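Long-range contacts in alanine racemase 1 (PDB 4Y2W), which belongs to the alanine racemase family, joining an N-terminal TIM-type barrel to a C-terminal domain rich in beta strands, in an assembly of two chains: residues P8-V13 / P371-Y376; T247-T252 / G332-I337; Y107-A112 / I151-N156. The protein carries 1 engineered substitution. All blocks are in the same frame, centred on the assembly; numbering follows the deposited sequence.

Interaction 1: residues P8-V13 / P371-Y376; sequences PTRVEV and PRVYFY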
# COMPACT_ATOMS: atom_id res chain seq x y z
N PRO A 8 -6.86 -15.85 3.77
CA PRO A 8 -7.63 -16.12 2.56
C PRO A 8 -7.27 -15.17 1.41
O PRO A 8 -6.93 -15.64 0.32
CB PRO A 8 -9.08 -15.93 3.01
CG PRO A 8 -9.06 -16.21 4.47
CD PRO A 8 -7.74 -15.70 4.95
N THR A 9 -7.34 -13.87 1.66
CA THR A 9 -6.93 -12.87 0.68
C THR A 9 -5.41 -12.93 0.53
O THR A 9 -4.69 -12.77 1.51
CB THR A 9 -7.37 -11.45 1.10
OG1 THR A 9 -8.79 -11.36 1.01
CG2 THR A 9 -6.76 -10.38 0.21
N ARG A 10 -4.93 -13.16 -0.69
CA ARG A 10 -3.51 -13.41 -0.92
C ARG A 10 -3.05 -13.09 -2.33
O ARG A 10 -3.85 -12.96 -3.26
CB ARG A 10 -3.19 -14.89 -0.65
CG ARG A 10 -3.83 -15.86 -1.63
CD ARG A 10 -3.65 -17.30 -1.20
NE ARG A 10 -4.36 -17.59 0.04
CZ ARG A 10 -4.29 -18.75 0.71
NH1 ARG A 10 -3.53 -19.74 0.26
NH2 ARG A 10 -4.98 -18.91 1.83
N VAL A 11 -1.73 -12.96 -2.48
CA VAL A 11 -1.08 -12.87 -3.78
C VAL A 11 -0.30 -14.16 -4.01
O VAL A 11 0.49 -14.56 -3.17
CB VAL A 11 -0.14 -11.65 -3.85
CG1 VAL A 11 0.99 -11.87 -4.86
CG2 VAL A 11 -0.92 -10.40 -4.21
N GLU A 12 -0.56 -14.80 -5.14
CA GLU A 12 0.21 -15.97 -5.56
C GLU A 12 1.25 -15.53 -6.59
O GLU A 12 0.89 -15.12 -7.70
CB GLU A 12 -0.71 -17.04 -6.15
CG GLU A 12 -1.69 -17.65 -5.15
CD GLU A 12 -2.58 -18.73 -5.75
OE1 GLU A 12 -2.64 -18.85 -6.99
OE2 GLU A 12 -3.23 -19.45 -4.96
N VAL A 13 2.52 -15.60 -6.22
CA VAL A 13 3.62 -15.22 -7.11
C VAL A 13 4.19 -16.45 -7.81
O VAL A 13 4.63 -17.40 -7.15
CB VAL A 13 4.75 -14.50 -6.34
CG1 VAL A 13 5.97 -14.29 -7.22
CG2 VAL A 13 4.24 -13.17 -5.81
N PRO A 371 -0.48 -11.32 2.23
CA PRO A 371 0.70 -12.18 2.19
C PRO A 371 1.02 -12.62 0.77
O PRO A 371 0.12 -12.71 -0.07
CB PRO A 371 0.29 -13.37 3.04
CG PRO A 371 -1.18 -13.43 2.90
CD PRO A 371 -1.62 -12.00 2.86
N ARG A 372 2.30 -12.87 0.50
CA ARG A 372 2.76 -13.38 -0.79
C ARG A 372 3.09 -14.85 -0.67
O ARG A 372 3.91 -15.24 0.16
CB ARG A 372 3.99 -12.61 -1.27
CG ARG A 372 3.68 -11.33 -2.03
CD ARG A 372 3.07 -10.26 -1.14
NE ARG A 372 3.08 -8.96 -1.81
CZ ARG A 372 2.59 -7.84 -1.29
NH1 ARG A 372 2.03 -7.83 -0.09
NH2 ARG A 372 2.66 -6.71 -1.98
N VAL A 373 2.43 -15.67 -1.50
CA VAL A 373 2.69 -17.10 -1.58
C VAL A 373 3.45 -17.36 -2.87
O VAL A 373 3.13 -16.77 -3.90
CB VAL A 373 1.37 -17.90 -1.56
CG1 VAL A 373 1.64 -19.40 -1.58
CG2 VAL A 373 0.54 -17.53 -0.34
N TYR A 374 4.45 -18.24 -2.81
CA TYR A 374 5.39 -18.43 -3.92
C TYR A 374 5.32 -19.82 -4.55
O TYR A 374 5.29 -20.83 -3.84
CB TYR A 374 6.82 -18.13 -3.45
CG TYR A 374 7.01 -16.67 -3.13
CD1 TYR A 374 7.27 -15.74 -4.13
CD2 TYR A 374 6.89 -16.20 -1.82
CE1 TYR A 374 7.43 -14.40 -3.85
CE2 TYR A 374 7.04 -14.86 -1.53
CZ TYR A 374 7.31 -13.96 -2.54
OH TYR A 374 7.47 -12.63 -2.25
N PHE A 375 5.31 -19.85 -5.88
CA PHE A 375 5.18 -21.08 -6.66
C PHE A 375 6.31 -21.26 -7.67
O PHE A 375 6.82 -20.28 -8.22
CB PHE A 375 3.84 -21.09 -7.40
CG PHE A 375 2.65 -21.30 -6.51
CD1 PHE A 375 2.04 -20.23 -5.88
CD2 PHE A 375 2.15 -22.58 -6.30
CE1 PHE A 375 0.95 -20.42 -5.06
CE2 PHE A 375 1.05 -22.78 -5.48
CZ PHE A 375 0.45 -21.70 -4.86
N TYR A 376 6.68 -22.51 -7.91
CA TYR A 376 7.69 -22.86 -8.90
C TYR A 376 7.40 -24.26 -9.46
O TYR A 376 7.30 -25.23 -8.70
CB TYR A 376 9.10 -22.81 -8.28
CG TYR A 376 10.21 -22.79 -9.31
CD1 TYR A 376 10.51 -21.63 -10.03
CD2 TYR A 376 10.98 -23.93 -9.56
CE1 TYR A 376 11.53 -21.61 -10.96
CE2 TYR A 376 12.00 -23.92 -10.49
CZ TYR A 376 12.27 -22.76 -11.19
OH TYR A 376 13.29 -22.74 -12.12

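Interaction 2: residues T247-T252 / G332-I337; sequences TLRFTT and GDEVVI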
# COMPACT_ATOMS: atom_id res chain seq x y z
N THR A 247 2.42 -13.76 -13.94
CA THR A 247 3.35 -13.86 -12.81
C THR A 247 2.68 -13.71 -11.45
O THR A 247 3.18 -14.23 -10.45
CB THR A 247 4.47 -12.81 -12.91
OG1 THR A 247 3.89 -11.51 -13.08
CG2 THR A 247 5.38 -13.10 -14.09
N LEU A 248 1.56 -12.99 -11.40
CA LEU A 248 0.85 -12.74 -10.15
C LEU A 248 -0.64 -13.03 -10.26
O LEU A 248 -1.29 -12.62 -11.22
CB LEU A 248 1.03 -11.29 -9.73
CG LEU A 248 0.32 -10.85 -8.44
CD1 LEU A 248 1.17 -9.82 -7.70
CD2 LEU A 248 -1.08 -10.33 -8.69
N ARG A 249 -1.18 -13.73 -9.26
CA ARG A 249 -2.63 -13.88 -9.12
C ARG A 249 -3.08 -13.33 -7.76
O ARG A 249 -2.74 -13.87 -6.71
CB ARG A 249 -3.05 -15.34 -9.26
CG ARG A 249 -2.80 -15.93 -10.64
CD ARG A 249 -3.85 -16.99 -10.97
NE ARG A 249 -4.00 -17.96 -9.89
CZ ARG A 249 -5.11 -18.65 -9.61
NH1 ARG A 249 -6.22 -18.49 -10.32
NH2 ARG A 249 -5.10 -19.50 -8.59
N PHE A 250 -3.85 -12.24 -7.80
CA PHE A 250 -4.39 -11.62 -6.60
C PHE A 250 -5.74 -12.26 -6.31
O PHE A 250 -6.69 -12.06 -7.06
CB PHE A 250 -4.53 -10.10 -6.83
CG PHE A 250 -4.84 -9.30 -5.59
CD1 PHE A 250 -4.78 -9.84 -4.31
CD2 PHE A 250 -5.16 -7.95 -5.72
CE1 PHE A 250 -5.06 -9.07 -3.20
CE2 PHE A 250 -5.45 -7.18 -4.61
CZ PHE A 250 -5.39 -7.74 -3.35
N THR A 251 -5.81 -13.06 -5.25
CA THR A 251 -6.98 -13.89 -4.98
C THR A 251 -7.52 -13.74 -3.56
O THR A 251 -6.82 -13.28 -2.66
CB THR A 251 -6.66 -15.38 -5.23
OG1 THR A 251 -5.88 -15.90 -4.15
CG2 THR A 251 -5.90 -15.55 -6.55
N THR A 252 -8.78 -14.15 -3.37
CA THR A 252 -9.41 -14.21 -2.06
C THR A 252 -10.45 -15.34 -2.02
O THR A 252 -10.56 -16.11 -2.97
CB THR A 252 -10.07 -12.88 -1.67
OG1 THR A 252 -10.51 -12.94 -0.31
CG2 THR A 252 -11.25 -12.55 -2.57
N GLY A 332 -15.37 -20.74 0.83
CA GLY A 332 -13.99 -21.11 0.54
C GLY A 332 -13.69 -21.32 -0.94
O GLY A 332 -12.61 -21.79 -1.29
N ASP A 333 -14.64 -20.98 -1.81
CA ASP A 333 -14.36 -20.95 -3.24
C ASP A 333 -13.44 -19.78 -3.53
O ASP A 333 -13.58 -18.70 -2.95
CB ASP A 333 -15.65 -20.82 -4.06
CG ASP A 333 -16.45 -22.11 -4.10
OD1 ASP A 333 -15.89 -23.19 -3.78
OD2 ASP A 333 -17.65 -22.04 -4.45
N GLU A 334 -12.48 -20.00 -4.42
CA GLU A 334 -11.51 -18.97 -4.79
C GLU A 334 -12.18 -17.84 -5.57
O GLU A 334 -13.03 -18.09 -6.42
CB GLU A 334 -10.40 -19.60 -5.63
CG GLU A 334 -9.30 -18.64 -6.07
CD GLU A 334 -8.24 -19.32 -6.91
OE1 GLU A 334 -7.04 -19.10 -6.64
OE2 GLU A 334 -8.61 -20.08 -7.83
N VAL A 335 -11.79 -16.61 -5.26
CA VAL A 335 -12.25 -15.44 -6.01
C VAL A 335 -11.03 -14.67 -6.50
O VAL A 335 -10.25 -14.16 -5.70
CB VAL A 335 -13.14 -14.52 -5.15
CG1 VAL A 335 -13.51 -13.26 -5.92
CG2 VAL A 335 -14.39 -15.27 -4.71
N VAL A 336 -10.86 -14.59 -7.82
CA VAL A 336 -9.70 -13.95 -8.41
C VAL A 336 -9.99 -12.48 -8.71
O VAL A 336 -10.99 -12.15 -9.34
CB VAL A 336 -9.24 -14.69 -9.69
CG1 VAL A 336 -8.08 -13.96 -10.36
CG2 VAL A 336 -8.85 -16.12 -9.36
N ILE A 337 -9.10 -11.62 -8.24
CA ILE A 337 -9.21 -10.17 -8.41
C ILE A 337 -8.35 -9.70 -9.58
O ILE A 337 -8.78 -8.86 -10.38
CB ILE A 337 -8.74 -9.45 -7.13
CG1 ILE A 337 -9.51 -9.99 -5.91
CG2 ILE A 337 -8.92 -7.95 -7.26
CD1 ILE A 337 -8.77 -9.83 -4.60

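Interaction 3: residues Y107-A112 / I151-N156; sequences YDIKYA and ILEMAN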
# COMPACT_ATOMS: atom_id res chain seq x y z
N TYR A 107 25.22 12.52 -9.79
CA TYR A 107 25.17 13.57 -10.81
C TYR A 107 25.56 14.96 -10.26
O TYR A 107 25.05 15.98 -10.72
CB TYR A 107 23.79 13.61 -11.48
CG TYR A 107 22.63 13.67 -10.50
CD1 TYR A 107 22.14 14.89 -10.04
CD2 TYR A 107 22.02 12.51 -10.04
CE1 TYR A 107 21.08 14.94 -9.15
CE2 TYR A 107 20.96 12.55 -9.15
CZ TYR A 107 20.49 13.77 -8.71
OH TYR A 107 19.44 13.83 -7.83
N ASP A 108 26.47 14.98 -9.29
CA ASP A 108 27.13 16.21 -8.86
C ASP A 108 28.42 15.88 -8.11
O ASP A 108 28.50 14.84 -7.44
CB ASP A 108 26.20 17.11 -8.03
CG ASP A 108 25.93 16.56 -6.65
OD1 ASP A 108 25.42 15.43 -6.55
OD2 ASP A 108 26.22 17.27 -5.67
N ILE A 109 29.41 16.75 -8.23
CA ILE A 109 30.77 16.49 -7.73
C ILE A 109 30.86 16.48 -6.20
O ILE A 109 31.62 15.70 -5.63
CB ILE A 109 31.79 17.50 -8.32
CG1 ILE A 109 33.24 17.02 -8.09
CG2 ILE A 109 31.61 18.90 -7.73
CD1 ILE A 109 33.56 15.70 -8.76
N LYS A 110 30.08 17.34 -5.54
CA LYS A 110 30.13 17.44 -4.09
C LYS A 110 29.73 16.12 -3.45
O LYS A 110 30.33 15.69 -2.46
CB LYS A 110 29.23 18.56 -3.59
CG LYS A 110 29.42 18.89 -2.12
CD LYS A 110 28.32 19.81 -1.60
CE LYS A 110 28.50 20.10 -0.12
NZ LYS A 110 27.28 20.71 0.47
N TYR A 111 28.72 15.47 -4.02
CA TYR A 111 28.23 14.18 -3.55
C TYR A 111 29.27 13.08 -3.79
O TYR A 111 29.51 12.24 -2.93
CB TYR A 111 26.89 13.84 -4.22
CG TYR A 111 26.22 12.57 -3.73
CD1 TYR A 111 25.87 12.42 -2.39
CD2 TYR A 111 25.92 11.53 -4.60
CE1 TYR A 111 25.26 11.26 -1.94
CE2 TYR A 111 25.31 10.38 -4.16
CZ TYR A 111 24.98 10.24 -2.83
OH TYR A 111 24.37 9.09 -2.40
N ALA A 112 29.88 13.09 -4.97
CA ALA A 112 30.93 12.14 -5.32
C ALA A 112 32.10 12.20 -4.34
O ALA A 112 32.64 11.16 -3.95
CB ALA A 112 31.43 12.39 -6.73
N ILE A 151 32.53 14.75 -14.35
CA ILE A 151 32.69 13.33 -14.65
C ILE A 151 34.17 12.97 -14.84
O ILE A 151 34.60 11.89 -14.43
CB ILE A 151 31.86 12.91 -15.88
CG1 ILE A 151 30.37 12.93 -15.53
CG2 ILE A 151 32.24 11.51 -16.36
CD1 ILE A 151 29.45 12.92 -16.73
N LEU A 152 34.93 13.87 -15.45
CA LEU A 152 36.37 13.64 -15.68
C LEU A 152 37.17 13.67 -14.37
O LEU A 152 38.16 12.96 -14.24
CB LEU A 152 36.94 14.64 -16.69
CG LEU A 152 36.63 14.34 -18.16
CD1 LEU A 152 36.83 15.57 -19.03
CD2 LEU A 152 37.48 13.18 -18.67
N GLU A 153 36.73 14.48 -13.42
CA GLU A 153 37.36 14.51 -12.10
C GLU A 153 37.10 13.19 -11.37
O GLU A 153 38.02 12.59 -10.81
CB GLU A 153 36.84 15.69 -11.27
CG GLU A 153 37.73 16.03 -10.08
CD GLU A 153 37.32 17.31 -9.37
OE1 GLU A 153 37.72 17.48 -8.20
OE2 GLU A 153 36.60 18.14 -9.97
N MET A 154 35.84 12.74 -11.41
CA MET A 154 35.45 11.47 -10.79
C MET A 154 36.26 10.28 -11.30
O MET A 154 36.54 9.35 -10.55
CB MET A 154 33.96 11.19 -11.03
CG MET A 154 33.02 12.10 -10.25
SD MET A 154 31.30 11.77 -10.64
CE MET A 154 30.57 13.38 -10.34
N ALA A 155 36.63 10.32 -12.58
CA ALA A 155 37.45 9.27 -13.18
C ALA A 155 38.84 9.18 -12.55
O ALA A 155 39.47 8.12 -12.57
CB ALA A 155 37.58 9.50 -14.68
N ASN A 156 39.30 10.30 -11.98
CA ASN A 156 40.61 10.37 -11.34
C ASN A 156 40.56 10.24 -9.82
O ASN A 156 41.59 10.36 -9.15
CB ASN A 156 41.29 11.69 -11.73
CG ASN A 156 41.26 11.94 -13.23
OD1 ASN A 156 41.47 11.02 -14.03
ND2 ASN A 156 41.00 13.18 -13.62

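Interaction 1: residues P8-V13 / P371-Y376
Tyr374 holds CG anti to its carbonyl carbon (chi1 -67°), and Val13 holds CG1 anti to its backbone N (chi1 172°); backbone alternation puts both residues on one face of the sheet, with Val11 and Arg372. The two side chains run side by side and point the same way: Val13 CB lies 3.6 Å from Tyr374 CD1, while Val13 CG1 reaches both CD1 and CE1. Arg372 adds its aliphatic part on this face, its CG meeting Val11 CG1 at 3.9 Å. On the other face, the Glu12 stem crosses Phe375, with Glu12 CG 3.8 Å from Phe375 CE1.

Between these two faces, the backbones illustrate regular parallel pairing. Val11 N donates to Pro371 O, Val373 N to Val11 O, Val13 N to Val373 O and Phe375 N to Val13 O, all within 2.7-3.0 Å. The donors thus alternate between the segments, and the strand directions differ by 23°.

Polar ends are satisfied beyond the pair: Tyr374 OH hydrogen-bonds to His46 O, and Glu12 OE1 to Tyr14 OH, with a salt bridge to Arg249 NH2. Strand 10-14 joins the C-terminal domain's mixed sheet from the chain's N-terminal end, between strands 372-376 and 248-260; strand 379-384 continues the sheet, and helix 15-28 packs against Val13 and Tyr374.

Interaction 2: residues T247-T252 / G332-I337
Ile337 meets Phe250 with every atom of its side chain. Its CB sits 3.3 Å from Phe250 O and also lies near ring atom CD2. CG1, anti to the carbonyl carbon of Ile337 (chi1 -54°), lies 3.7 Å from Phe250 O. The other branch, CG2, touches Phe250 CD2 at 4.1 Å. From CG1 the chain continues roughly anti to CA (chi2 155°), and its tip, CD1, is placed over the centre of the Phe250 ring, 3.9 Å from the centroid, a CH-pi contact on one face.

The backbones pair in antiparallel fashion within the mixed sheet of the C-terminal domain. Ile337 N donates to Phe250 O (2.7 Å), and Thr252 and Val335 form a hydrogen-bonded pair in which Thr252 N reaches Val335 O at 2.8 Å and Val335 N donates in return. Thr251 and Val336 form the adjoining non-hydrogen-bonded pair. At Ile337 the chain turns a corner.

On the face of Thr251 and Val336, Arg249 NH2 makes a salt bridge to Glu334 OE1 (2.8 Å), with guanidinium and carboxylate planes 80° apart. Val336 CG2 packs near Arg249 NH1, which also bonds to Thr340 O.

Because Arg249 NH2 is also paired with Glu12 OE1, one cation serves two acidic residues from different strands. That shared positive charge would favour the ionised form of both carboxylates, while the Phe250-Ile337 pair adds apolar and CH-pi packing.

Interaction 3: residues Y107-A112 / I151-N156
Met154 and Ile109 supply the apolar part of this contact, together with Ala112. The side chains of Ile109 and Met154 pass alongside each other, running oppositely, which brings Ile109 CD1 to 3.9 Å from Met154 CG. With CG anti to its carbonyl carbon (chi1 -71°) and an extended chain beyond it, Met154 reaches on to Ala112, whose CB lies 3.8 Å from CE and 4.0 Å from SD. The methyl CE also comes within 3.9 Å of Asp108 O, at the start of helix 109-121.

Contacts with a charged residue lie beside this patch. The extended chain of Glu153 crosses Ile109 at about a right angle, placing OE2 4.0 Å from Ile109 CG1 in plain van der Waals contact. Its other oxygen, OE1, is engaged in a salt bridge with Lys113.

One weak capping bond lies within 107-112. Asp108 occupies the N-cap position, and its OD2 accepts from Tyr111 N (3.5 Å).

Helices 109-121 and 144-155 follow successive strands of the beta/alpha barrel, and Met154 also packs on Val106 and Ile130 of those strands. Nearby, the ring of Tyr107 meets His256 of the second subunit edge-to-face.

Across the two segments, then, cohesion comes from dispersion and the fit of side chains. Met154 supplies much of that fit, its CE and SD against Ala112, while the Glu153 carboxylate finds its ionic partner in Lys113.

Overall arrangement
Interactions 1 and 2 are neighbours, their centres 9 Å apart, in one mixed sheet where strands 10-14 and 248-260 pair directly. They touch through Thr9 OG1 and Thr252 OG1 and through the backbones of Arg10 and Thr251. Interaction 3 lies across the chain's centre, about 44 Å from interaction 1 and 49 Å from interaction 2 between centres, on the outer helices of the eight-stranded barrel. Along the sequence, interaction 1 brings the two ends of the chain together and spans the others, with interaction 3 closing before interaction 2 opens. The barrel is thus an insertion between strands of the sheet, so the N-terminal strand belongs structurally with the C-terminal domain.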